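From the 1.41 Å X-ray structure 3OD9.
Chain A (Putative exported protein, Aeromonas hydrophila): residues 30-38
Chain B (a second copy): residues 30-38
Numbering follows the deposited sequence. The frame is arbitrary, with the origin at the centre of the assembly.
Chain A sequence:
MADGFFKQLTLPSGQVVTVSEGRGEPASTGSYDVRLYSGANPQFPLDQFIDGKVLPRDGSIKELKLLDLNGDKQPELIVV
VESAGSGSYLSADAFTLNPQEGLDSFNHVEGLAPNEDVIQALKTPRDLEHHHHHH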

ATOM      1  N   GLY A  30      -0.458  13.049   2.228  1.00 17.49           N
ATOM      2  CA  GLY A  30      -1.181  11.797   2.175  1.00 17.44           C
ATOM      3  C   GLY A  30      -0.255  10.609   2.284  1.00 16.62           C
ATOM      4  O   GLY A  30       0.526  10.496   3.239  1.00 17.45           O
ATOM      5  N   SER A  31      -0.325   9.724   1.292  1.00 14.77           N
ATOM      6  CA  SER A  31       0.460   8.506   1.299  1.00 14.71           C
ATOM      7  C   SER A  31       0.979   8.211  -0.096  1.00 14.11           C
ATOM      8  O   SER A  31       0.561   8.826  -1.094  1.00 16.54           O
ATOM      9  CB  SER A  31      -0.409   7.326   1.737  1.00 14.53           C
ATOM     10  OG  SER A  31      -1.387   7.013   0.736  1.00 15.13           O
ATOM     11  N   TYR A  32       1.871   7.242  -0.171  1.00 15.25           N
ATOM     12  CA  TYR A  32       2.193   6.641  -1.457  1.00 15.09           C
ATOM     13  C   TYR A  32       2.479   5.177  -1.216  1.00 13.85           C
ATOM     14  O   TYR A  32       2.704   4.758  -0.076  1.00 14.26           O
ATOM     15  CB  TYR A  32       3.382   7.343  -2.133  1.00 14.35           C
ATOM     16  CG  TYR A  32       4.713   7.115  -1.459  1.00 13.85           C
ATOM     17  CD1 TYR A  32       5.543   6.073  -1.850  1.00 14.35           C
ATOM     18  CD2 TYR A  32       5.151   7.951  -0.430  1.00 16.28           C
ATOM     19  CE1 TYR A  32       6.772   5.871  -1.240  1.00 15.52           C
ATOM     20  CE2 TYR A  32       6.375   7.759   0.174  1.00 17.03           C
ATOM     21  CZ  TYR A  32       7.179   6.717  -0.227  1.00 16.27           C
ATOM     22  OH  TYR A  32       8.391   6.513   0.384  1.00 17.31           O
ATOM     23  N   ASP A  33       2.428   4.378  -2.272  1.00 14.55           N
ATOM     24  CA  ASP A  33       2.814   2.989  -2.141  1.00 13.70           C
ATOM     25  C   ASP A  33       3.865   2.634  -3.163  1.00 14.30           C
ATOM     26  O   ASP A  33       3.990   3.287  -4.211  1.00 14.62           O
ATOM     27  CB  ASP A  33       1.611   2.039  -2.225  1.00 15.29           C
ATOM     28  CG  ASP A  33       0.917   2.078  -3.567  1.00 15.23           C
ATOM     29  OD1 ASP A  33      -0.058   2.848  -3.709  1.00 17.83           O
ATOM     30  OD2 ASP A  33       1.328   1.330  -4.469  1.00 16.39           O
ATOM     31  N   VAL A  34       4.626   1.603  -2.822  1.00 13.93           N
ATOM     32  CA  VAL A  34       5.650   1.023  -3.674  1.00 12.96           C
ATOM     33  C   VAL A  34       5.269  -0.441  -3.826  1.00 12.79           C
ATOM     34  O   VAL A  34       5.070  -1.130  -2.828  1.00 13.48           O
ATOM     35  CB  VAL A  34       7.042   1.120  -3.014  1.00 14.48           C
ATOM     36  CG1 VAL A  34       8.091   0.408  -3.845  1.00 16.44           C
ATOM     37  CG2 VAL A  34       7.433   2.581  -2.798  1.00 16.21           C
ATOM     38  N   ARG A  35       5.176  -0.909  -5.067  1.00 12.85           N
ATOM     39  CA  ARG A  35       4.826  -2.295  -5.364  1.00 13.40           C
ATOM     40  C   ARG A  35       5.877  -2.925  -6.262  1.00 14.05           C
ATOM     41  O   ARG A  35       6.260  -2.347  -7.284  1.00 14.30           O
ATOM     42  CB  ARG A  35       3.449  -2.365  -6.040  1.00 14.47           C
ATOM     43  CG  ARG A  35       2.258  -2.120  -5.108  1.00 14.53           C
ATOM     44  CD  ARG A  35       0.989  -1.934  -5.919  1.00 17.26           C
ATOM     45  NE  ARG A  35      -0.239  -2.452  -5.310  1.00 16.38           N
ATOM     46  CZ  ARG A  35      -1.137  -1.727  -4.658  1.00 16.34           C
ATOM     47  NH1 ARG A  35      -0.920  -0.434  -4.401  1.00 16.64           N
ATOM     48  NH2 ARG A  35      -2.240  -2.317  -4.219  1.00 17.82           N
ATOM     49  N   LEU A  36       6.334  -4.113  -5.880  1.00 13.60           N
ATOM     50  CA  LEU A  36       7.368  -4.827  -6.620  1.00 12.94           C
ATOM     51  C   LEU A  36       6.761  -6.041  -7.325  1.00 14.36           C
ATOM     52  O   LEU A  36       5.982  -6.789  -6.716  1.00 14.20           O
ATOM     53  CB  LEU A  36       8.464  -5.287  -5.669  1.00 13.50           C
ATOM     54  CG  LEU A  36       9.670  -5.982  -6.299  1.00 14.57           C
ATOM     55  CD1 LEU A  36      10.461  -5.006  -7.157  1.00 16.34           C
ATOM     56  CD2 LEU A  36      10.547  -6.542  -5.199  1.00 15.58           C
ATOM     57  N   TYR A  37       7.155  -6.226  -8.586  1.00 13.55           N
ATOM     58  CA  TYR A  37       6.704  -7.321  -9.454  1.00 14.41           C
ATOM     59  C   TYR A  37       7.919  -8.061 -10.028  1.00 15.38           C
ATOM     60  O   TYR A  37       8.994  -7.480 -10.160  1.00 15.45           O
ATOM     61  CB  TYR A  37       5.872  -6.772 -10.624  1.00 15.46           C
ATOM     62  CG  TYR A  37       4.655  -5.996 -10.167  1.00 15.20           C
ATOM     63  CD1 TYR A  37       3.402  -6.603 -10.103  1.00 15.74           C
ATOM     64  CD2 TYR A  37       4.765  -4.665  -9.769  1.00 15.43           C
ATOM     65  CE1 TYR A  37       2.292  -5.903  -9.667  1.00 15.95           C
ATOM     66  CE2 TYR A  37       3.663  -3.956  -9.336  1.00 15.16           C
ATOM     67  CZ  TYR A  37       2.423  -4.585  -9.276  1.00 15.65           C
ATOM     68  OH  TYR A  37       1.312  -3.897  -8.839  1.00 16.79           O
ATOM     69  N   SER A  38       7.745  -9.327 -10.402  1.00 14.92           N
ATOM     70  CA  SER A  38       8.871 -10.097 -10.907  1.00 16.66           C
ATOM     71  C   SER A  38       9.371  -9.558 -12.238  1.00 17.35           C
ATOM     72  O   SER A  38      10.550  -9.675 -12.545  1.00 17.40           O
ATOM     73  CB  SER A  38       8.501 -11.568 -11.091  1.00 17.45           C
ATOM     74  OG  SER A  38       7.772 -11.754 -12.292  1.00 19.54           O
TER
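Chain B (30-38) GSYDVRLYS

Residues 30-37 of chain B form a strand, as do the same residues of chain A. The residue at position 38 lies outside the strand in each copy. The two strands run nearly antiparallel, with 166° between their N-to-C directions. Their axes come no closer than 9.4 Å. That gap is too wide for backbone hydrogen bonding, so the strands face each other through side chains.

The register is centred on D33(A) and D33(B), whose CA atoms are 8.7 Å apart. The CA of S31(A) lies 8.6 Å from the CA of R35(B), and the CA of R35(A) lies 8.7 Å from the CA of S31(B). The pairing is therefore close to symmetric: position 31 of each chain faces position 35 of the other. Phi and psi are extended from position 31 to 37 in chain B, with phi between -141° and -110° and psi between 128° and 169°. G30(B) has 157/-127. At these angles a CB would be jammed against the preceding carbonyl oxygen, which by itself calls for glycine.

The strand alternation sends S31(A), D33(A) and R35(A) toward chain B, and S31(B), D33(B) and R35(B) toward chain A. Y32(A) and Y32(B) point away. V34(A), L36(A), V34(B) and L36(B) are out of reach. The contact buries 345 Å² in total, and the two arginines contribute the largest shares.

R35(B) reaches across with chi1 at -73° (m) and chi2 at 169° (t). Its NE donates to S31(A) OG at 2.7 Å, with a nearly straight angle of 168°. R35(B) NH2 also approaches S31(A) OG, at 3.3 Å, but this bond is weak. The same guanidinium forms a salt bridge with D33(A). R35(B) NH2 is 3.0 Å from D33(A) OD1, and R35(B) NH1 is 3.1 Å from that same OD1. Both the serine and the carboxylate oxygen lie at the guanidinium edge, near its plane, where the N-H groups point.

R35(A) makes the matching set. Its NE donates to S31(B) OG at 2.8 Å. R35(A) NH1 and R35(A) NH2 each lie 3.0 Å from D33(B) OD1.

Each aspartate also holds the arginine of its own chain. D33(B) OD2 accepts from R35(B) NH1 at 2.9 Å, a weak bond within a salt bridge. D33(A) OD2 accepts from R35(A) NH1, also at 2.9 Å. Each carboxylate thus joins both arginines. This offsets the closeness of like charges at the centre, where D33(A) OD1 and D33(B) OD1 are 4.5 Å apart.

Y37(B) points sideways, but its end comes nearer. Its OH stops 4.2 Å from S31(A) OG.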

ATOM      1  N   GLY B  30      -2.936 -10.446  -8.388  1.00 21.79           N
ATOM      2  CA  GLY B  30      -2.140  -9.266  -8.153  1.00 20.84           C
ATOM      3  C   GLY B  30      -2.086  -8.913  -6.689  1.00 20.36           C
ATOM      4  O   GLY B  30      -1.754  -9.762  -5.848  1.00 20.87           O
ATOM      5  N   SER B  31      -2.421  -7.659  -6.392  1.00 18.52           N
ATOM      6  CA  SER B  31      -2.375  -7.146  -5.036  1.00 17.20           C
ATOM      7  C   SER B  31      -3.603  -6.295  -4.761  1.00 15.87           C
ATOM      8  O   SER B  31      -4.344  -5.929  -5.677  1.00 17.80           O
ATOM      9  CB  SER B  31      -1.142  -6.262  -4.851  1.00 17.18           C
ATOM     10  OG  SER B  31      -1.293  -5.067  -5.596  1.00 17.26           O
ATOM     11  N   TYR B  32      -3.797  -5.956  -3.495  1.00 17.63           N
ATOM     12  CA  TYR B  32      -4.687  -4.862  -3.155  1.00 16.85           C
ATOM     13  C   TYR B  32      -4.054  -4.112  -2.004  1.00 16.10           C
ATOM     14  O   TYR B  32      -3.192  -4.650  -1.305  1.00 17.04           O
ATOM     15  CB  TYR B  32      -6.109  -5.335  -2.820  1.00 17.30           C
ATOM     16  CG  TYR B  32      -6.260  -6.131  -1.539  1.00 17.40           C
ATOM     17  CD1 TYR B  32      -6.507  -5.489  -0.330  1.00 17.89           C
ATOM     18  CD2 TYR B  32      -6.184  -7.527  -1.536  1.00 19.51           C
ATOM     19  CE1 TYR B  32      -6.670  -6.201   0.847  1.00 19.06           C
ATOM     20  CE2 TYR B  32      -6.346  -8.253  -0.353  1.00 19.57           C
ATOM     21  CZ  TYR B  32      -6.595  -7.581   0.830  1.00 20.51           C
ATOM     22  OH  TYR B  32      -6.745  -8.280   2.001  1.00 22.00           O
ATOM     23  N   ASP B  33      -4.459  -2.866  -1.807  1.00 16.12           N
ATOM     24  CA  ASP B  33      -3.995  -2.148  -0.628  1.00 15.21           C
ATOM     25  C   ASP B  33      -5.182  -1.668   0.188  1.00 15.08           C
ATOM     26  O   ASP B  33      -6.291  -1.496  -0.342  1.00 16.77           O
ATOM     27  CB  ASP B  33      -3.035  -1.003  -0.977  1.00 15.44           C
ATOM     28  CG  ASP B  33      -3.686   0.089  -1.788  1.00 16.72           C
ATOM     29  OD1 ASP B  33      -3.568   0.061  -3.032  1.00 18.74           O
ATOM     30  OD2 ASP B  33      -4.299   0.991  -1.172  1.00 16.87           O
ATOM     31  N   VAL B  34      -4.944  -1.509   1.485  1.00 15.24           N
ATOM     32  CA  VAL B  34      -5.910  -0.941   2.409  1.00 15.05           C
ATOM     33  C   VAL B  34      -5.254   0.296   2.993  1.00 14.55           C
ATOM     34  O   VAL B  34      -4.124   0.226   3.486  1.00 15.47           O
ATOM     35  CB  VAL B  34      -6.227  -1.914   3.553  1.00 16.65           C
ATOM     36  CG1 VAL B  34      -7.259  -1.296   4.496  1.00 17.11           C
ATOM     37  CG2 VAL B  34      -6.753  -3.245   2.980  1.00 20.05           C
ATOM     38  N   ARG B  35      -5.956   1.422   2.942  1.00 14.30           N
ATOM     39  CA  ARG B  35      -5.449   2.664   3.516  1.00 13.67           C
ATOM     40  C   ARG B  35      -6.436   3.218   4.523  1.00 14.40           C
ATOM     41  O   ARG B  35      -7.631   3.335   4.234  1.00 15.84           O
ATOM     42  CB  ARG B  35      -5.192   3.693   2.420  1.00 14.86           C
ATOM     43  CG  ARG B  35      -3.967   3.399   1.550  1.00 14.91           C
ATOM     44  CD  ARG B  35      -3.963   4.315   0.333  1.00 15.57           C
ATOM     45  NE  ARG B  35      -2.655   4.758  -0.152  1.00 16.16           N
ATOM     46  CZ  ARG B  35      -1.954   4.178  -1.129  1.00 15.25           C
ATOM     47  NH1 ARG B  35      -2.377   3.055  -1.711  1.00 16.00           N
ATOM     48  NH2 ARG B  35      -0.806   4.738  -1.516  1.00 16.72           N
ATOM     49  N   LEU B  36      -5.927   3.577   5.698  1.00 14.19           N
ATOM     50  CA  LEU B  36      -6.744   4.061   6.803  1.00 15.03           C
ATOM     51  C   LEU B  36      -6.476   5.550   7.003  1.00 14.43           C
ATOM     52  O   LEU B  36      -5.322   5.970   7.013  1.00 15.36           O
ATOM     53  CB  LEU B  36      -6.407   3.290   8.088  1.00 16.38           C
ATOM     54  CG  LEU B  36      -7.114   3.698   9.389  1.00 15.88           C
ATOM     55  CD1 LEU B  36      -8.633   3.520   9.261  1.00 17.78           C
ATOM     56  CD2 LEU B  36      -6.582   2.900  10.561  1.00 18.96           C
ATOM     57  N   TYR B  37      -7.548   6.325   7.167  1.00 15.21           N
ATOM     58  CA  TYR B  37      -7.498   7.775   7.382  1.00 15.42           C
ATOM     59  C   TYR B  37      -8.315   8.100   8.625  1.00 16.04           C
ATOM     60  O   TYR B  37      -9.210   7.336   8.988  1.00 16.85           O
ATOM     61  CB  TYR B  37      -8.102   8.522   6.190  1.00 15.82           C
ATOM     62  CG  TYR B  37      -7.446   8.197   4.873  1.00 14.66           C
ATOM     63  CD1 TYR B  37      -6.498   9.057   4.322  1.00 15.97           C
ATOM     64  CD2 TYR B  37      -7.773   7.032   4.172  1.00 15.47           C
ATOM     65  CE1 TYR B  37      -5.877   8.773   3.110  1.00 15.36           C
ATOM     66  CE2 TYR B  37      -7.159   6.734   2.950  1.00 15.68           C
ATOM     67  CZ  TYR B  37      -6.208   7.610   2.429  1.00 15.50           C
ATOM     68  OH  TYR B  37      -5.589   7.329   1.237  1.00 16.04           O
ATOM     69  N   SER B  38      -8.032   9.220   9.285  1.00 15.11           N
ATOM     70  CA  SER B  38      -8.774   9.541  10.504  1.00 15.55           C
ATOM     71  C   SER B  38     -10.230   9.916  10.234  1.00 17.45           C
ATOM     72  O   SER B  38     -11.105   9.676  11.072  1.00 18.69           O
ATOM     73  CB  SER B  38      -8.123  10.697  11.267  1.00 17.72           C
ATOM     74  OG  SER B  38      -8.336  11.920  10.576  1.00 17.61           O
TER